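PDB 4RM7: acyl-CoA dehydrogenase from Slackia heliotrinireducens, which is of unassigned function but has the make-up of an acyl-CoA dehydrogenase, with helical N- and C-terminal domains flanking a middle beta domain. Local coordinates for residues 123-128 against 166-172; 149-153 against 221-225. All blocks are in the same frame, centred on the assembly; numbering follows the deposited sequence.

Contact 1: 123-128 against 166-172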
ATOM      1  N   SER A 123     -26.369 -31.963 -13.888  1.00 68.86           N
ATOM      2  CA  SER A 123     -26.947 -31.822 -15.207  1.00 69.82           C
ATOM      3  C   SER A 123     -27.536 -30.443 -15.439  1.00 73.08           C
ATOM      4  O   SER A 123     -28.179 -30.215 -16.443  1.00 88.82           O
ATOM      5  CB  SER A 123     -27.996 -32.900 -15.453  1.00 71.08           C
ATOM      6  OG  SER A 123     -29.146 -32.680 -14.668  1.00 76.83           O
ATOM      7  N   TYR A 124     -27.347 -29.533 -14.500  1.00 64.25           N
ATOM      8  CA  TYR A 124     -27.894 -28.196 -14.643  1.00 61.26           C
ATOM      9  C   TYR A 124     -26.880 -27.105 -14.358  1.00 61.00           C
ATOM     10  O   TYR A 124     -25.871 -27.344 -13.730  1.00 60.39           O
ATOM     11  CB  TYR A 124     -29.127 -28.020 -13.764  1.00 55.57           C
ATOM     12  CG  TYR A 124     -28.868 -28.144 -12.292  1.00 53.81           C
ATOM     13  CD1 TYR A 124     -28.515 -27.046 -11.542  1.00 55.00           C
ATOM     14  CD2 TYR A 124     -28.985 -29.359 -11.653  1.00 58.32           C
ATOM     15  CE1 TYR A 124     -28.281 -27.155 -10.191  1.00 59.70           C
ATOM     16  CE2 TYR A 124     -28.753 -29.476 -10.303  1.00 62.29           C
ATOM     17  CZ  TYR A 124     -28.401 -28.370  -9.580  1.00 68.40           C
ATOM     18  OH  TYR A 124     -28.166 -28.483  -8.235  1.00 86.01           O
ATOM     19  N   ALA A 125     -27.146 -25.913 -14.867  1.00 57.14           N
ATOM     20  CA  ALA A 125     -26.303 -24.761 -14.613  1.00 49.52           C
ATOM     21  C   ALA A 125     -27.107 -23.609 -14.047  1.00 57.36           C
ATOM     22  O   ALA A 125     -28.186 -23.325 -14.516  1.00 75.32           O
ATOM     23  CB  ALA A 125     -25.590 -24.337 -15.874  1.00 48.96           C
ATOM     24  N   LEU A 126     -26.563 -22.955 -13.034  1.00 53.41           N
ATOM     25  CA  LEU A 126     -27.234 -21.898 -12.301  1.00 51.45           C
ATOM     26  C   LEU A 126     -27.175 -20.577 -13.057  1.00 53.93           C
ATOM     27  O   LEU A 126     -26.095 -20.121 -13.402  1.00 57.66           O
ATOM     28  CB  LEU A 126     -26.563 -21.768 -10.938  1.00 60.68           C
ATOM     29  CG  LEU A 126     -27.110 -20.866  -9.841  1.00 64.22           C
ATOM     30  CD1 LEU A 126     -28.545 -21.243  -9.475  1.00 63.98           C
ATOM     31  CD2 LEU A 126     -26.201 -20.979  -8.631  1.00 63.26           C
ATOM     32  N   ALA A 127     -28.316 -19.957 -13.329  1.00 54.52           N
ATOM     33  CA  ALA A 127     -28.297 -18.684 -14.050  1.00 50.65           C
ATOM     34  C   ALA A 127     -29.015 -17.583 -13.291  1.00 54.96           C
ATOM     35  O   ALA A 127     -30.239 -17.501 -13.332  1.00 60.26           O
ATOM     36  CB  ALA A 127     -28.913 -18.855 -15.430  1.00 50.12           C
ATOM     37  N   ILE A 128     -28.248 -16.721 -12.627  1.00 63.04           N
ATOM     38  CA  ILE A 128     -28.810 -15.720 -11.722  1.00 58.26           C
ATOM     39  C   ILE A 128     -28.400 -14.271 -12.011  1.00 59.12           C
ATOM     40  O   ILE A 128     -29.249 -13.381 -12.056  1.00 61.80           O
ATOM     41  CB  ILE A 128     -28.411 -16.003 -10.290  1.00 64.63           C
ATOM     42  CG1 ILE A 128     -28.584 -17.473  -9.946  1.00 68.63           C
ATOM     43  CG2 ILE A 128     -29.245 -15.160  -9.349  1.00 85.31           C
ATOM     44  CD1 ILE A 128     -28.076 -17.776  -8.544  1.00 78.28           C
ATOM     45  N   ALA A 166     -24.529 -26.918 -20.584  1.00 60.05           N
ATOM     46  CA  ALA A 166     -25.370 -27.546 -19.571  1.00 61.86           C
ATOM     47  C   ALA A 166     -26.728 -27.940 -20.155  1.00 65.37           C
ATOM     48  O   ALA A 166     -27.331 -27.169 -20.902  1.00 68.06           O
ATOM     49  CB  ALA A 166     -25.566 -26.626 -18.401  1.00 58.38           C
ATOM     50  N   PRO A 167     -27.197 -29.150 -19.822  1.00 61.53           N
ATOM     51  CA  PRO A 167     -28.480 -29.696 -20.273  1.00 61.96           C
ATOM     52  C   PRO A 167     -29.673 -28.857 -19.832  1.00 60.33           C
ATOM     53  O   PRO A 167     -30.698 -28.844 -20.494  1.00 61.36           O
ATOM     54  CB  PRO A 167     -28.522 -31.073 -19.610  1.00 61.38           C
ATOM     55  CG  PRO A 167     -27.109 -31.437 -19.423  1.00 64.92           C
ATOM     56  CD  PRO A 167     -26.384 -30.163 -19.130  1.00 61.56           C
ATOM     57  N   ALA A 168     -29.535 -28.154 -18.723  1.00 56.97           N
ATOM     58  CA  ALA A 168     -30.644 -27.389 -18.190  1.00 55.08           C
ATOM     59  C   ALA A 168     -30.148 -26.161 -17.425  1.00 61.58           C
ATOM     60  O   ALA A 168     -29.029 -26.140 -16.903  1.00 57.68           O
ATOM     61  CB  ALA A 168     -31.487 -28.261 -17.301  1.00 54.73           C
ATOM     62  N   LEU A 169     -30.997 -25.145 -17.357  1.00 60.13           N
ATOM     63  CA  LEU A 169     -30.644 -23.894 -16.717  1.00 52.05           C
ATOM     64  C   LEU A 169     -31.573 -23.602 -15.551  1.00 56.95           C
ATOM     65  O   LEU A 169     -32.785 -23.479 -15.725  1.00 62.42           O
ATOM     66  CB  LEU A 169     -30.698 -22.764 -17.737  1.00 50.96           C
ATOM     67  CG  LEU A 169     -29.677 -22.943 -18.851  1.00 55.88           C
ATOM     68  CD1 LEU A 169     -29.971 -22.012 -20.013  1.00 62.57           C
ATOM     69  CD2 LEU A 169     -28.306 -22.661 -18.301  1.00 53.64           C
ATOM     70  N   LEU A 170     -31.003 -23.518 -14.354  1.00 55.65           N
ATOM     71  CA  LEU A 170     -31.771 -23.135 -13.187  1.00 53.33           C
ATOM     72  C   LEU A 170     -31.795 -21.609 -13.101  1.00 54.02           C
ATOM     73  O   LEU A 170     -30.810 -20.971 -12.726  1.00 56.94           O
ATOM     74  CB  LEU A 170     -31.188 -23.763 -11.924  1.00 57.38           C
ATOM     75  CG  LEU A 170     -31.953 -23.431 -10.631  1.00 62.39           C
ATOM     76  CD1 LEU A 170     -33.448 -23.683 -10.785  1.00 65.36           C
ATOM     77  CD2 LEU A 170     -31.415 -24.214  -9.457  1.00 62.67           C
ATOM     78  N   VAL A 171     -32.935 -21.034 -13.450  1.00 57.05           N
ATOM     79  CA  VAL A 171     -33.036 -19.603 -13.702  1.00 61.41           C
ATOM     80  C   VAL A 171     -33.874 -18.873 -12.675  1.00 68.61           C
ATOM     81  O   VAL A 171     -34.992 -19.280 -12.366  1.00 68.11           O
ATOM     82  CB  VAL A 171     -33.639 -19.322 -15.089  1.00 57.01           C
ATOM     83  CG1 VAL A 171     -33.490 -17.866 -15.437  1.00 53.66           C
ATOM     84  CG2 VAL A 171     -32.945 -20.166 -16.130  1.00 58.00           C
ATOM     85  N   SER A 172     -33.311 -17.785 -12.159  1.00 68.37           N
ATOM     86  CA  SER A 172     -33.999 -16.907 -11.238  1.00 71.86           C
ATOM     87  C   SER A 172     -34.763 -15.858 -12.036  1.00 76.39           C
ATOM     88  O   SER A 172     -34.210 -15.270 -12.964  1.00 77.11           O
ATOM     89  CB  SER A 172     -33.005 -16.247 -10.299  1.00 69.63           C
ATOM     90  OG  SER A 172     -32.236 -15.302 -11.013  1.00 72.77           O
TER
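Leu126 lies alongside Leu170, both side chains pointing the same way from neighbouring strands, and the two overlap through one methyl each, Leu126 CD1 to Leu170 CD2 at 4.1 Å. Both first torsions turn CG away from the backbone N (chi1 -173° in Leu126), which keeps the branches in step. On the same face, the ring of Tyr124 meets Leu170 CB obliquely through CD1. Helix 90-103 covers this side: Ile99 touches Leu126, Leu100 touches Tyr124 and Leu170, and the hydroxyl of the buried Tyr124 is hydrogen-bonded to Gln96 O. The backbones beneath them form a parallel ladder, in which strand 124-127 pairs with strand 168-175 of the middle-domain beta sheet characteristic of acyl-CoA dehydrogenases. Ala125 is held by both its backbone polar atoms, N donating to Ala168 O (2.8 Å) and O accepting from Leu170 N. The straightest bond runs from Ala127 N to Leu170 O, 172° at the hydrogen, while Ser172 N reaches Ala127 O only weakly at 3.3 Å. On the other face, Ala125 CB rests against Ala166 CB and Leu169 CD2. Ala127 CB and Val171 CG2 follow at 4.3 Å, against strand 151-161. Past the ladder, Ile128 CG2 packs on Ser172, whose OG, like Ile128 O, is hydrogen-bonded to Lys157 NZ.

Contact 2: 149-153 against 221-225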
ATOM      1  N   ASP A 149     -52.312 -18.397 -23.422  1.00104.36           N
ATOM      2  CA  ASP A 149     -52.399 -19.698 -22.795  1.00107.57           C
ATOM      3  C   ASP A 149     -51.008 -20.195 -22.463  1.00104.74           C
ATOM      4  O   ASP A 149     -50.807 -21.373 -22.191  1.00107.38           O
ATOM      5  CB  ASP A 149     -53.094 -20.675 -23.736  1.00121.28           C
ATOM      6  CG  ASP A 149     -53.386 -22.005 -23.084  1.00129.90           C
ATOM      7  OD1 ASP A 149     -54.447 -22.137 -22.435  1.00129.35           O
ATOM      8  OD2 ASP A 149     -52.553 -22.922 -23.226  1.00132.68           O
ATOM      9  N   THR A 150     -50.038 -19.292 -22.529  1.00103.78           N
ATOM     10  CA  THR A 150     -48.641 -19.654 -22.404  1.00 97.60           C
ATOM     11  C   THR A 150     -47.911 -18.808 -21.387  1.00 90.85           C
ATOM     12  O   THR A 150     -48.302 -17.683 -21.101  1.00 88.78           O
ATOM     13  CB  THR A 150     -47.927 -19.440 -23.734  1.00101.60           C
ATOM     14  OG1 THR A 150     -48.339 -18.182 -24.276  1.00114.93           O
ATOM     15  CG2 THR A 150     -48.279 -20.540 -24.697  1.00104.08           C
ATOM     16  N   LEU A 151     -46.837 -19.374 -20.854  1.00 83.35           N
ATOM     17  CA  LEU A 151     -45.930 -18.670 -19.967  1.00 77.17           C
ATOM     18  C   LEU A 151     -44.641 -18.415 -20.724  1.00 75.62           C
ATOM     19  O   LEU A 151     -44.050 -19.327 -21.279  1.00 72.05           O
ATOM     20  CB  LEU A 151     -45.639 -19.523 -18.742  1.00 76.11           C
ATOM     21  CG  LEU A 151     -46.828 -19.843 -17.849  1.00 83.90           C
ATOM     22  CD1 LEU A 151     -46.394 -20.609 -16.615  1.00 78.54           C
ATOM     23  CD2 LEU A 151     -47.536 -18.561 -17.462  1.00 87.03           C
ATOM     24  N   VAL A 152     -44.216 -17.165 -20.758  1.00 76.76           N
ATOM     25  CA  VAL A 152     -43.064 -16.789 -21.552  1.00 75.32           C
ATOM     26  C   VAL A 152     -41.974 -16.068 -20.759  1.00 71.24           C
ATOM     27  O   VAL A 152     -42.245 -15.127 -20.035  1.00 69.10           O
ATOM     28  CB  VAL A 152     -43.511 -15.920 -22.729  1.00 75.69           C
ATOM     29  CG1 VAL A 152     -43.933 -14.551 -22.237  1.00 77.85           C
ATOM     30  CG2 VAL A 152     -42.416 -15.820 -23.765  1.00 77.02           C
HETATM   31  N   MSE A 153     -40.733 -16.506 -20.931  1.00 71.03           N
HETATM   32  CA  MSE A 153     -39.621 -15.970 -20.162  1.00 68.33           C
HETATM   33  C   MSE A 153     -38.704 -15.079 -21.008  1.00 66.02           C
HETATM   34  O   MSE A 153     -38.341 -15.434 -22.132  1.00 63.29           O
HETATM   35  CB  MSE A 153     -38.816 -17.107 -19.538  1.00 67.49           C
HETATM   36  CG  MSE A 153     -37.589 -16.631 -18.759  1.00 69.95           C
HETATM   37 SE   MSE A 153     -36.457 -18.080 -18.055  1.00 85.24          SE
HETATM   38  CE  MSE A 153     -37.525 -18.621 -16.513  1.00 66.24           C
ATOM     39  N   GLU A 221     -40.887 -20.396 -23.963  1.00 71.42           N
ATOM     40  CA  GLU A 221     -42.052 -21.029 -23.356  1.00 72.18           C
ATOM     41  C   GLU A 221     -41.633 -21.900 -22.187  1.00 76.37           C
ATOM     42  O   GLU A 221     -40.864 -22.853 -22.349  1.00 76.12           O
ATOM     43  CB  GLU A 221     -42.805 -21.880 -24.369  1.00 70.87           C
ATOM     44  CG  GLU A 221     -43.316 -21.115 -25.562  1.00 77.80           C
ATOM     45  CD  GLU A 221     -44.627 -21.665 -26.086  1.00 84.82           C
ATOM     46  OE1 GLU A 221     -45.108 -22.712 -25.581  1.00 87.48           O
ATOM     47  OE2 GLU A 221     -45.182 -21.029 -27.001  1.00 89.28           O
ATOM     48  N   VAL A 222     -42.141 -21.579 -21.005  1.00 73.90           N
ATOM     49  CA  VAL A 222     -41.822 -22.376 -19.834  1.00 72.97           C
ATOM     50  C   VAL A 222     -43.081 -23.044 -19.294  1.00 73.48           C
ATOM     51  O   VAL A 222     -44.144 -22.430 -19.228  1.00 75.20           O
ATOM     52  CB  VAL A 222     -41.134 -21.518 -18.738  1.00 58.56           C
ATOM     53  CG1 VAL A 222     -39.784 -21.020 -19.239  1.00 55.54           C
ATOM     54  CG2 VAL A 222     -42.009 -20.346 -18.320  1.00 58.28           C
ATOM     55  N   LYS A 223     -42.969 -24.318 -18.938  1.00 69.88           N
ATOM     56  CA  LYS A 223     -44.111 -25.043 -18.388  1.00 73.71           C
ATOM     57  C   LYS A 223     -44.216 -24.816 -16.875  1.00 78.60           C
ATOM     58  O   LYS A 223     -43.227 -24.509 -16.216  1.00 82.38           O
ATOM     59  CB  LYS A 223     -44.002 -26.537 -18.720  1.00 73.76           C
ATOM     60  CG  LYS A 223     -44.326 -26.856 -20.175  1.00 81.19           C
ATOM     61  CD  LYS A 223     -44.114 -28.334 -20.514  1.00 89.49           C
ATOM     62  CE  LYS A 223     -44.326 -28.629 -22.012  1.00 89.84           C
ATOM     63  NZ  LYS A 223     -43.245 -28.052 -22.904  1.00 82.25           N
ATOM     64  N   GLU A 224     -45.419 -24.949 -16.331  1.00 87.56           N
ATOM     65  CA  GLU A 224     -45.634 -24.730 -14.903  1.00 90.20           C
ATOM     66  C   GLU A 224     -44.858 -25.740 -14.051  1.00 85.69           C
ATOM     67  O   GLU A 224     -44.362 -25.409 -12.968  1.00 82.64           O
ATOM     68  CB  GLU A 224     -47.128 -24.788 -14.580  1.00 98.73           C
ATOM     69  CG  GLU A 224     -47.469 -24.657 -13.097  1.00111.55           C
ATOM     70  CD  GLU A 224     -47.187 -23.270 -12.532  1.00114.79           C
ATOM     71  OE1 GLU A 224     -46.859 -22.356 -13.316  1.00111.68           O
ATOM     72  OE2 GLU A 224     -47.300 -23.096 -11.296  1.00117.29           O
ATOM     73  N   SER A 225     -44.734 -26.962 -14.562  1.00 85.08           N
ATOM     74  CA  SER A 225     -44.034 -28.036 -13.860  1.00 85.04           C
ATOM     75  C   SER A 225     -42.539 -27.756 -13.686  1.00 86.77           C
ATOM     76  O   SER A 225     -41.861 -28.445 -12.928  1.00 93.83           O
ATOM     77  CB  SER A 225     -44.222 -29.368 -14.600  1.00 77.41           C
ATOM     78  OG  SER A 225     -43.493 -29.404 -15.818  1.00 69.50           O
TER
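Glu221 begins the contact by carrying its carboxylate over to Thr150, where both oxygens lie about equally far from the CG2 methyl, OE2 at 3.9 Å. The approach is oblique and made to the methyl branch of the threonine; a bend at chi2 (-147°) takes the acid group to it. In the backbone, Glu221 forms an antiparallel non-hydrogen-bonded pair with Val152, and its CA lies 3.3 Å from Leu151 O in a CA-H...O contact. The same carbonyl oxygen accepts the one hydrogen bond between the segments, from Val222 N at 3.0 Å, with the donor tilted 33° from the carbonyl plane. Val222 then divides its two methyls between two residues of the opposing strand: CG2 sits 3.7 Å from Leu151 CB, and CG1 meets CB of Met153, which is selenomethionine in the crystal, at 4.0 Å. Its isopropyl group is buried, with Val144, Trp188 and Val190 also touching it. Beyond Val222 the chain turns aside from the strand. The side chain of Glu224 reaches back at an angle across that of Leu151, its OE1 lying 3.8 Å from the CD1 methyl, a van der Waals contact; the charge of that carboxylate is met by a salt bridge to Arg227. The strand pairing thus gives way to a 3-10 segment, and the whole marks the end of an antiparallel beta ladder, where strand 212-221 leaves the middle-domain sheet on the way to helix 234-270 of the helical C-terminal domain.

How the contacts relate
From the N terminus the chain passes through helices 10-26 to 106-119 before reaching 123-128, the first segment of contact 1. It then runs through strand 143-146 and enters strand 151-161 at 149-153, the first segment of contact 2. At 166-172 contact 1 closes its loop of 37 residues; contact 2 closes a longer one, of 67 residues, at 221-225. The segments alternate, so the two loops cross and neither nests in the other. Both contacts reach one mixed sheet, and they meet where Val171 CG1 packs 4.0 Å from Met153 SE. Contact 1 joins strand 124-127 to strand 168-175 beside helix 90-103; contact 2 joins strand 151-161 to the end of strand 212-221, where the chain leaves for helix 234-270.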